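Long-range contacts in acetyltransferase, GNAT family (Colwellia psychrerythraea, PDB 3IWG), which probably transfers an acyl group to an acceptor, as do GNAT relatives that use acetyl-coenzyme A as the donor: residues E139-Q144 with K225-F230; A208-I213 with F230-A235; R179-G184 with E196-D201. All coordinates share one frame; numbering follows the deposited sequence.

In the fold
The three contacts lie on the same side of the chain's centre. Contacts 1 and 2 have centres about 9 Å apart and share helix 223-237 and Phe230. Contact 3 is centred about 8 Å from contact 2 and about 15 Å from contact 1. Strand 190-199 of contact 3 neighbours strand 207-214 of contact 2 in the sheet. Along the chain, contact 3 is nested inside the loop that contact 1 closes and comes before contact 2, whose segments alternate with those of contact 1. One helix is thereby held between the incoming segment 139-144 and the strands that the nested hairpin extends.

Contact 1. Residues E139-Q144 with K225-F230; sequences EMIDMQ and KKVLTF
Phe230 and Met143, a selenomethionine, make the main aromatic contact between segment 139-144 and helix 223-237. Met143 CB sits over the centre of one ring face, 3.8 Å from the centroid and 11° off the ring normal, which meets the geometry of a CH-pi contact. Its SE lies obliquely to the same ring at 4.3 Å from the centroid, a Met-aromatic contact, and also touches Val227 CG1 at 3.7 Å. CB of Phe230 points toward the segment, and CG, anti to the backbone N (chi1 177°), continues out from the helix. Met140, also a selenomethionine, approaches the ring obliquely, its CE 3.6 Å from Phe230 CD2. An alanine in place of Phe230 would probably leave a gap under Met143 CB and take away the ring that Met140 CE and Phe183 rest on.

The helix follows strand 207-214 of the GNAT fold, and the segment runs into strand 144-145; the ring of Phe230 also meets Phe183 of strand 182-187 edge-to-face.

Aliphatic packing continues at Ile141, whose CG2 presses on Lys226 CD at 3.4 Å, closer than carbons usually come. This branch stands beside the aliphatic part of the lysine, while CD1 lies by Val227 CG2, 4.2 Å away, and by the Lys226 carbonyl.

Polar links are few. No direct hydrogen bond spans the segments, but a water accepts from Ile141 N and, its oxygen 2.6 Å from Lys226 O, donates to that carbonyl. The bent chain of Lys226 carries NZ to 3.4 Å from Glu139 OE1, a long salt bridge at the exposed end.

Contact 2. Residues A208-I213 with F230-A235; sequences ADLGMI and FLTKHA
Ala208 and Ala235 meet methyl to methyl, CB to CB at 3.7 Å, where strand 207-214 and helix 223-237 come close in a beta-alpha-beta unit of the GNAT fold that strand 241-247 completes. The short segments run nearly antiparallel, 157° between their directions, with axes 9.4 Å apart.

At this end the packing is tight. Two small residues let the backbones approach, their CA atoms 6.1 Å apart, and Cys197 of strand 190-199 touches both side chains. Leu210, two residues further along the strand, reaches across with CD1, which rests 4.0 Å from Leu231 CB. That same methyl meets Thr232 OG1 at 3.8 Å, the two side chains crossing at about a right angle. The Thr232 hydroxyl is satisfied in this apolar setting by its hydrogen bond with Leu228 O, one helical turn back. No hydrogen bond joins the two segments, so apolar packing carries this interface.

Toward Met212 the contact loosens. CB of this selenomethionine points to the helix, and Met212 CG lies 4.6 Å from Leu231 CD1, but the chain beyond CG leads away; the side chain packs instead on Val227 and Leu228. Lys233, on the solvent side of the helix, is exposed and lies against Met140. At the border between tight and loose parts, Leu231 CD1 lies 3.5 Å from the carbonyl oxygen of Gly211.

Contact 3. Residues R179-G184 with E196-D201; sequences RKELFG and ECRLFD
Arg179 and Asp201 reach toward each other tip to tip, the guanidinium and carboxylate planes 56° apart. NH2 of Arg179 lies 2.8 Å from Asp201 OD1, and its NH1 bonds to the same oxygen at 3.2 Å, so an end-on grip by two nitrogens converges on one atom. NH1 approaches on the syn lone pair of OD1, whereas NH2 comes from above the carboxylate plane; both bonds lie in the plane of the guanidinium.

Glu181 engages Arg179 at a different edge. A bend at chi3 (63°) turns NE of Arg179 into line for Glu181 OE1, 3.1 Å away, from above the carboxylate plane. The buried carboxylate is also met by the backbone: Leu199 N bonds to Glu181 OE2 at 2.8 Å, nearly straight but well above the plane. This network of Arg179, Glu181 and Asp201 would probably favour a charged Glu181. The side chain of Glu181, extended beyond CG, crosses that of Arg198 at about a right angle, with the carboxylate and guanidinium planes 76° apart. Arg198 grips Glu196 instead, NE lying 2.8 Å from OE1.

Backbone pairing sets the register. Cys197 N donates to Glu181 O at 2.9 Å, and Glu196 CA lies 3.2 Å from the same oxygen in a CA-H...O contact. Leu182 and Glu196 form an antiparallel non-hydrogen-bonded pair.

The contact belongs to the beta hairpin of strands 182-187 and 190-199. After helix 166-178 the chain turns off through Lys180, whose positive phi belongs to a Schellman motif, and that helix covers Leu182 and Glu196, its Tyr173 touching both. Helix 223-237 packs on Phe183 and Cys197, and Glu178 of the second subunit forms a salt bridge with Arg179 NH1.

Contact 1. Residues E139-Q144 with K225-F230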
loop_
_atom_site.group_PDB
_atom_site.type_symbol
_atom_site.label_atom_id
_atom_site.label_comp_id
_atom_site.label_asym_id
_atom_site.label_seq_id
_atom_site.Cartn_x
_atom_site.Cartn_y
_atom_site.Cartn_z
ATOM N N GLU A 139 -23.925 -25.296 7.455
ATOM C CA GLU A 139 -23.188 -24.427 8.430
ATOM C C GLU A 139 -22.171 -23.408 7.819
ATOM O O GLU A 139 -21.208 -23.792 7.163
ATOM C CB GLU A 139 -22.487 -25.275 9.552
ATOM C CG GLU A 139 -21.886 -26.653 9.117
ATOM C CD GLU A 139 -20.549 -27.029 9.825
ATOM O OE1 GLU A 139 -19.617 -27.548 9.115
ATOM O OE2 GLU A 139 -20.450 -26.822 11.069
HETATM N N MSE A 140 -22.426 -22.123 8.081
HETATM C CA MSE A 140 -21.691 -20.981 7.535
HETATM C C MSE A 140 -20.924 -20.283 8.672
HETATM O O MSE A 140 -21.520 -19.956 9.718
HETATM C CB MSE A 140 -22.677 -20.007 6.884
HETATM C CG MSE A 140 -22.348 -18.485 6.986
HETATM SE SE MSE A 140 -21.817 -17.558 5.325
HETATM C CE MSE A 140 -22.260 -15.687 5.792
ATOM N N ILE A 141 -19.624 -20.039 8.462
ATOM C CA ILE A 141 -18.790 -19.396 9.477
ATOM C C ILE A 141 -19.072 -17.911 9.576
ATOM O O ILE A 141 -19.684 -17.332 8.697
ATOM C CB ILE A 141 -17.284 -19.516 9.181
ATOM C CG1 ILE A 141 -16.894 -18.724 7.929
ATOM C CG2 ILE A 141 -16.858 -20.981 9.076
ATOM C CD1 ILE A 141 -15.381 -18.660 7.706
ATOM N N ASP A 142 -18.602 -17.305 10.655
ATOM C CA ASP A 142 -18.649 -15.847 10.813
ATOM C C ASP A 142 -17.226 -15.276 10.707
ATOM O O ASP A 142 -16.342 -15.653 11.458
ATOM C CB ASP A 142 -19.306 -15.444 12.149
ATOM C CG ASP A 142 -19.715 -13.938 12.189
ATOM O OD1 ASP A 142 -20.043 -13.315 11.124
ATOM O OD2 ASP A 142 -19.690 -13.364 13.306
HETATM N N MSE A 143 -17.003 -14.401 9.742
HETATM C CA MSE A 143 -15.742 -13.672 9.666
HETATM C C MSE A 143 -15.982 -12.239 10.143
HETATM O O MSE A 143 -17.076 -11.681 9.948
HETATM C CB MSE A 143 -15.188 -13.689 8.248
HETATM C CG MSE A 143 -14.835 -15.048 7.733
HETATM SE SE MSE A 143 -14.132 -15.015 5.971
HETATM C CE MSE A 143 -12.306 -14.539 6.484
ATOM N N GLN A 144 -14.971 -11.646 10.789
ATOM C CA GLN A 144 -15.088 -10.266 11.245
ATOM C C GLN A 144 -14.263 -9.313 10.357
ATOM O O GLN A 144 -13.147 -9.603 9.968
ATOM C CB GLN A 144 -14.758 -10.150 12.740
ATOM C CG GLN A 144 -13.258 -10.070 13.076
ATOM C CD GLN A 144 -12.924 -10.012 14.607
ATOM O OE1 GLN A 144 -12.492 -8.961 15.110
ATOM N NE2 GLN A 144 -13.082 -11.157 15.329
ATOM N N LYS A 225 -13.060 -23.412 1.741
ATOM C CA LYS A 225 -14.395 -23.450 1.197
ATOM C C LYS A 225 -15.316 -22.501 1.959
ATOM O O LYS A 225 -16.059 -21.726 1.357
ATOM C CB LYS A 225 -14.972 -24.836 1.229
ATOM C CG LYS A 225 -16.372 -24.923 0.659
ATOM C CD LYS A 225 -16.833 -26.387 0.651
ATOM C CE LYS A 225 -18.287 -26.560 0.075
ATOM N NZ LYS A 225 -19.394 -26.638 1.088
ATOM N N LYS A 226 -15.242 -22.563 3.285
ATOM C CA LYS A 226 -16.129 -21.794 4.108
ATOM C C LYS A 226 -15.896 -20.302 3.972
ATOM O O LYS A 226 -16.841 -19.503 4.058
ATOM C CB LYS A 226 -15.973 -22.223 5.545
ATOM C CG LYS A 226 -16.358 -23.665 5.799
ATOM C CD LYS A 226 -16.919 -23.846 7.184
ATOM C CE LYS A 226 -16.053 -24.646 8.158
ATOM N NZ LYS A 226 -16.706 -25.959 8.377
ATOM N N VAL A 227 -14.632 -19.942 3.735
ATOM C CA VAL A 227 -14.230 -18.545 3.641
ATOM C C VAL A 227 -14.794 -17.991 2.351
ATOM O O VAL A 227 -15.426 -16.946 2.332
ATOM C CB VAL A 227 -12.685 -18.373 3.697
ATOM C CG1 VAL A 227 -12.281 -16.977 3.387
ATOM C CG2 VAL A 227 -12.184 -18.747 5.061
ATOM N N LEU A 228 -14.592 -18.738 1.281
ATOM C CA LEU A 228 -15.122 -18.363 -0.015
ATOM C C LEU A 228 -16.657 -18.212 0.058
ATOM O O LEU A 228 -17.214 -17.255 -0.469
ATOM C CB LEU A 228 -14.709 -19.401 -1.039
ATOM C CG LEU A 228 -13.270 -19.252 -1.495
ATOM C CD1 LEU A 228 -12.870 -20.458 -2.340
ATOM C CD2 LEU A 228 -13.159 -17.999 -2.348
ATOM N N THR A 229 -17.326 -19.114 0.765
ATOM C CA THR A 229 -18.770 -19.040 0.883
ATOM C C THR A 229 -19.186 -17.760 1.594
ATOM O O THR A 229 -20.106 -17.093 1.158
ATOM C CB THR A 229 -19.349 -20.270 1.598
ATOM O OG1 THR A 229 -18.954 -21.442 0.868
ATOM C CG2 THR A 229 -20.875 -20.200 1.655
ATOM N N PHE A 230 -18.497 -17.393 2.672
ATOM C CA PHE A 230 -18.802 -16.136 3.360
ATOM C C PHE A 230 -18.606 -14.951 2.428
ATOM O O PHE A 230 -19.437 -14.065 2.341
ATOM C CB PHE A 230 -17.865 -15.952 4.548
ATOM C CG PHE A 230 -18.049 -14.666 5.280
ATOM C CD1 PHE A 230 -17.374 -13.546 4.891
ATOM C CD2 PHE A 230 -18.873 -14.596 6.384
ATOM C CE1 PHE A 230 -17.531 -12.352 5.559
ATOM C CE2 PHE A 230 -19.034 -13.397 7.069
ATOM C CZ PHE A 230 -18.355 -12.282 6.664
HETATM O O HOH W 1 -18.965 -20.027 5.448
#

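Contact 2. Residues A208-I213 with F230-A235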
loop_
_atom_site.group_PDB
_atom_site.type_symbol
_atom_site.label_atom_id
_atom_site.label_comp_id
_atom_site.label_asym_id
_atom_site.label_seq_id
_atom_site.Cartn_x
_atom_site.Cartn_y
_atom_site.Cartn_z
ATOM N N ALA A 208 -17.122 -8.786 -7.648
ATOM C CA ALA A 208 -16.201 -8.816 -6.523
ATOM C C ALA A 208 -15.142 -9.895 -6.797
ATOM O O ALA A 208 -15.466 -11.017 -7.175
ATOM C CB ALA A 208 -16.932 -9.084 -5.242
ATOM N N ASP A 209 -13.883 -9.554 -6.590
ATOM C CA ASP A 209 -12.785 -10.455 -6.844
ATOM C C ASP A 209 -12.305 -10.960 -5.471
ATOM O O ASP A 209 -11.846 -10.166 -4.644
ATOM C CB ASP A 209 -11.697 -9.661 -7.550
ATOM C CG ASP A 209 -10.541 -10.512 -8.096
ATOM O OD1 ASP A 209 -10.543 -11.772 -8.077
ATOM O OD2 ASP A 209 -9.595 -9.871 -8.598
ATOM N N LEU A 210 -12.416 -12.268 -5.235
ATOM C CA LEU A 210 -12.137 -12.850 -3.933
ATOM C C LEU A 210 -10.749 -13.482 -3.831
ATOM O O LEU A 210 -10.226 -14.016 -4.786
ATOM C CB LEU A 210 -13.188 -13.908 -3.602
ATOM C CG LEU A 210 -14.623 -13.508 -3.906
ATOM C CD1 LEU A 210 -15.621 -14.619 -3.520
ATOM C CD2 LEU A 210 -15.002 -12.156 -3.262
ATOM N N GLY A 211 -10.152 -13.397 -2.656
ATOM C CA GLY A 211 -8.915 -14.127 -2.339
ATOM C C GLY A 211 -8.985 -14.624 -0.911
ATOM O O GLY A 211 -9.755 -14.113 -0.106
HETATM N N MSE A 212 -8.222 -15.658 -0.614
HETATM C CA MSE A 212 -8.113 -16.157 0.737
HETATM C C MSE A 212 -6.722 -16.743 1.020
HETATM O O MSE A 212 -6.012 -17.186 0.114
HETATM C CB MSE A 212 -9.111 -17.263 1.076
HETATM C CG MSE A 212 -10.079 -17.693 0.024
HETATM SE SE MSE A 212 -9.420 -19.033 -1.179
HETATM C CE MSE A 212 -8.712 -18.015 -2.641
ATOM N N ILE A 213 -6.379 -16.736 2.312
ATOM C CA ILE A 213 -5.245 -17.459 2.828
ATOM C C ILE A 213 -5.677 -18.252 4.048
ATOM O O ILE A 213 -6.202 -17.692 5.009
ATOM C CB ILE A 213 -4.109 -16.484 3.309
ATOM C CG1 ILE A 213 -3.656 -15.513 2.212
ATOM C CG2 ILE A 213 -2.954 -17.297 3.832
ATOM C CD1 ILE A 213 -2.663 -14.314 2.779
ATOM N N PHE A 230 -18.497 -17.393 2.672
ATOM C CA PHE A 230 -18.802 -16.136 3.360
ATOM C C PHE A 230 -18.606 -14.951 2.428
ATOM O O PHE A 230 -19.437 -14.065 2.341
ATOM C CB PHE A 230 -17.865 -15.952 4.548
ATOM C CG PHE A 230 -18.049 -14.666 5.280
ATOM C CD1 PHE A 230 -17.374 -13.546 4.891
ATOM C CD2 PHE A 230 -18.873 -14.596 6.384
ATOM C CE1 PHE A 230 -17.531 -12.352 5.559
ATOM C CE2 PHE A 230 -19.034 -13.397 7.069
ATOM C CZ PHE A 230 -18.355 -12.282 6.664
ATOM N N LEU A 231 -17.463 -14.947 1.772
ATOM C CA LEU A 231 -17.035 -13.845 0.993
ATOM C C LEU A 231 -18.010 -13.637 -0.173
ATOM O O LEU A 231 -18.309 -12.479 -0.532
ATOM C CB LEU A 231 -15.617 -14.100 0.481
ATOM C CG LEU A 231 -14.428 -13.934 1.443
ATOM C CD1 LEU A 231 -13.187 -14.321 0.719
ATOM C CD2 LEU A 231 -14.301 -12.511 1.999
ATOM N N THR A 232 -18.512 -14.742 -0.737
ATOM C CA THR A 232 -19.536 -14.705 -1.804
ATOM C C THR A 232 -20.833 -14.092 -1.297
ATOM O O THR A 232 -21.454 -13.264 -1.987
ATOM C CB THR A 232 -19.878 -16.131 -2.403
ATOM O OG1 THR A 232 -18.699 -16.749 -2.922
ATOM C CG2 THR A 232 -20.898 -16.021 -3.556
ATOM N N LYS A 233 -21.238 -14.483 -0.087
ATOM C CA LYS A 233 -22.454 -13.925 0.474
ATOM C C LYS A 233 -22.295 -12.403 0.687
ATOM O O LYS A 233 -23.203 -11.649 0.381
ATOM C CB LYS A 233 -22.866 -14.603 1.767
ATOM C CG LYS A 233 -24.317 -14.318 2.087
ATOM C CD LYS A 233 -24.643 -14.206 3.603
ATOM C CE LYS A 233 -25.233 -15.514 4.225
ATOM N NZ LYS A 233 -25.798 -15.311 5.595
ATOM N N HIS A 234 -21.135 -11.978 1.189
ATOM C CA HIS A 234 -20.871 -10.574 1.443
ATOM C C HIS A 234 -20.877 -9.815 0.125
ATOM O O HIS A 234 -21.319 -8.696 0.078
ATOM C CB HIS A 234 -19.521 -10.383 2.154
ATOM C CG HIS A 234 -19.228 -8.963 2.535
ATOM N ND1 HIS A 234 -19.700 -8.382 3.700
ATOM C CD2 HIS A 234 -18.492 -8.009 1.910
ATOM C CE1 HIS A 234 -19.287 -7.127 3.760
ATOM N NE2 HIS A 234 -18.558 -6.875 2.682
ATOM N N ALA A 235 -20.357 -10.411 -0.930
ATOM C CA ALA A 235 -20.466 -9.790 -2.239
ATOM C C ALA A 235 -21.916 -9.675 -2.656
ATOM O O ALA A 235 -22.368 -8.590 -3.037
ATOM C CB ALA A 235 -19.655 -10.541 -3.290
#

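Contact 3. Residues R179-G184 with E196-D201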
loop_
_atom_site.group_PDB
_atom_site.type_symbol
_atom_site.label_atom_id
_atom_site.label_comp_id
_atom_site.label_asym_id
_atom_site.label_seq_id
_atom_site.Cartn_x
_atom_site.Cartn_y
_atom_site.Cartn_z
ATOM N N ARG A 179 -10.726 0.218 2.559
ATOM C CA ARG A 179 -11.790 -0.059 1.589
ATOM C C ARG A 179 -12.827 -1.038 2.180
ATOM O O ARG A 179 -13.793 -1.329 1.529
ATOM C CB ARG A 179 -11.223 -0.650 0.289
ATOM C CG ARG A 179 -10.319 0.269 -0.524
ATOM C CD ARG A 179 -9.604 -0.479 -1.720
ATOM N NE ARG A 179 -10.541 -1.012 -2.730
ATOM C CZ ARG A 179 -11.156 -0.270 -3.664
ATOM N NH1 ARG A 179 -10.930 1.039 -3.768
ATOM N NH2 ARG A 179 -12.005 -0.827 -4.517
ATOM N N LYS A 180 -12.613 -1.511 3.411
ATOM C CA LYS A 180 -13.457 -2.562 4.018
ATOM C C LYS A 180 -13.556 -3.876 3.189
ATOM O O LYS A 180 -14.617 -4.493 3.060
ATOM C CB LYS A 180 -14.837 -1.964 4.335
ATOM C CG LYS A 180 -14.745 -0.566 5.019
ATOM C CD LYS A 180 -16.042 -0.197 5.730
ATOM C CE LYS A 180 -16.067 1.278 6.250
ATOM N NZ LYS A 180 -17.347 1.976 5.829
ATOM N N GLU A 181 -12.430 -4.302 2.638
ATOM C CA GLU A 181 -12.408 -5.498 1.805
ATOM C C GLU A 181 -11.768 -6.694 2.465
ATOM O O GLU A 181 -11.711 -7.786 1.874
ATOM C CB GLU A 181 -11.747 -5.191 0.462
ATOM C CG GLU A 181 -12.563 -4.235 -0.376
ATOM C CD GLU A 181 -11.848 -3.772 -1.634
ATOM O OE1 GLU A 181 -10.623 -3.953 -1.724
ATOM O OE2 GLU A 181 -12.510 -3.201 -2.531
ATOM N N LEU A 182 -11.236 -6.514 3.671
ATOM C CA LEU A 182 -10.467 -7.592 4.294
ATOM C C LEU A 182 -11.234 -8.185 5.459
ATOM O O LEU A 182 -11.811 -7.446 6.241
ATOM C CB LEU A 182 -9.098 -7.080 4.744
ATOM C CG LEU A 182 -8.082 -8.039 5.432
ATOM C CD1 LEU A 182 -7.619 -9.167 4.540
ATOM C CD2 LEU A 182 -6.873 -7.215 5.938
ATOM N N PHE A 183 -11.218 -9.520 5.579
ATOM C CA PHE A 183 -11.864 -10.174 6.697
ATOM C C PHE A 183 -10.966 -11.253 7.316
ATOM O O PHE A 183 -10.098 -11.823 6.661
ATOM C CB PHE A 183 -13.181 -10.817 6.256
ATOM C CG PHE A 183 -14.196 -9.838 5.743
ATOM C CD1 PHE A 183 -14.084 -9.304 4.483
ATOM C CD2 PHE A 183 -15.290 -9.468 6.511
ATOM C CE1 PHE A 183 -15.013 -8.391 4.009
ATOM C CE2 PHE A 183 -16.221 -8.543 6.022
ATOM C CZ PHE A 183 -16.074 -8.026 4.756
ATOM N N GLY A 184 -11.225 -11.549 8.579
ATOM C CA GLY A 184 -10.460 -12.537 9.316
ATOM C C GLY A 184 -11.370 -13.559 9.945
ATOM O O GLY A 184 -12.487 -13.233 10.355
ATOM N N GLU A 196 -10.464 -11.780 1.321
ATOM C CA GLU A 196 -10.581 -10.520 0.588
ATOM C C GLU A 196 -11.799 -10.542 -0.349
ATOM O O GLU A 196 -11.996 -11.503 -1.082
ATOM C CB GLU A 196 -9.329 -10.279 -0.249
ATOM C CG GLU A 196 -8.057 -10.392 0.559
ATOM C CD GLU A 196 -6.758 -10.062 -0.215
ATOM O OE1 GLU A 196 -6.801 -9.628 -1.393
ATOM O OE2 GLU A 196 -5.673 -10.236 0.380
ATOM N N CYS A 197 -12.616 -9.499 -0.290
ATOM C CA CYS A 197 -13.734 -9.318 -1.162
ATOM C C CYS A 197 -13.578 -7.936 -1.812
ATOM O O CYS A 197 -14.064 -6.937 -1.271
ATOM C CB CYS A 197 -15.011 -9.378 -0.343
ATOM S SG CYS A 197 -16.549 -9.228 -1.290
ATOM N N ARG A 198 -12.898 -7.891 -2.957
ATOM C CA ARG A 198 -12.450 -6.619 -3.491
ATOM C C ARG A 198 -13.348 -6.098 -4.553
ATOM O O ARG A 198 -13.706 -6.818 -5.468
ATOM C CB ARG A 198 -11.123 -6.778 -4.168
ATOM C CG ARG A 198 -9.968 -7.347 -3.310
ATOM C CD ARG A 198 -8.830 -7.701 -4.310
ATOM N NE ARG A 198 -8.114 -8.803 -3.768
ATOM C CZ ARG A 198 -7.968 -10.012 -4.283
ATOM N NH1 ARG A 198 -7.279 -10.889 -3.555
ATOM N NH2 ARG A 198 -8.385 -10.321 -5.494
ATOM N N LEU A 199 -13.667 -4.827 -4.474
ATOM C CA LEU A 199 -14.469 -4.206 -5.498
ATOM C C LEU A 199 -13.541 -3.679 -6.529
ATOM O O LEU A 199 -12.396 -3.436 -6.241
ATOM C CB LEU A 199 -15.275 -3.041 -4.934
ATOM C CG LEU A 199 -16.577 -3.493 -4.306
ATOM C CD1 LEU A 199 -16.360 -4.609 -3.307
ATOM C CD2 LEU A 199 -17.330 -2.257 -3.667
ATOM N N PHE A 200 -14.067 -3.495 -7.725
ATOM C CA PHE A 200 -13.389 -2.789 -8.798
ATOM C C PHE A 200 -13.853 -1.342 -8.878
ATOM O O PHE A 200 -15.056 -1.048 -8.859
ATOM C CB PHE A 200 -13.731 -3.447 -10.091
ATOM C CG PHE A 200 -13.165 -4.819 -10.218
ATOM C CD1 PHE A 200 -11.890 -4.997 -10.722
ATOM C CD2 PHE A 200 -13.908 -5.928 -9.846
ATOM C CE1 PHE A 200 -11.372 -6.270 -10.873
ATOM C CE2 PHE A 200 -13.388 -7.202 -9.958
ATOM C CZ PHE A 200 -12.122 -7.382 -10.487
ATOM N N ASP A 201 -12.914 -0.417 -8.994
ATOM C CA ASP A 201 -13.303 0.983 -9.066
ATOM C C ASP A 201 -13.869 1.401 -10.449
ATOM O O ASP A 201 -14.633 2.364 -10.522
ATOM C CB ASP A 201 -12.145 1.878 -8.597
ATOM C CG ASP A 201 -11.901 1.773 -7.082
ATOM O OD1 ASP A 201 -12.764 1.236 -6.327
ATOM O OD2 ASP A 201 -10.825 2.199 -6.643
HETATM O O HOH W 2 -16.281 -5.832 0.398
#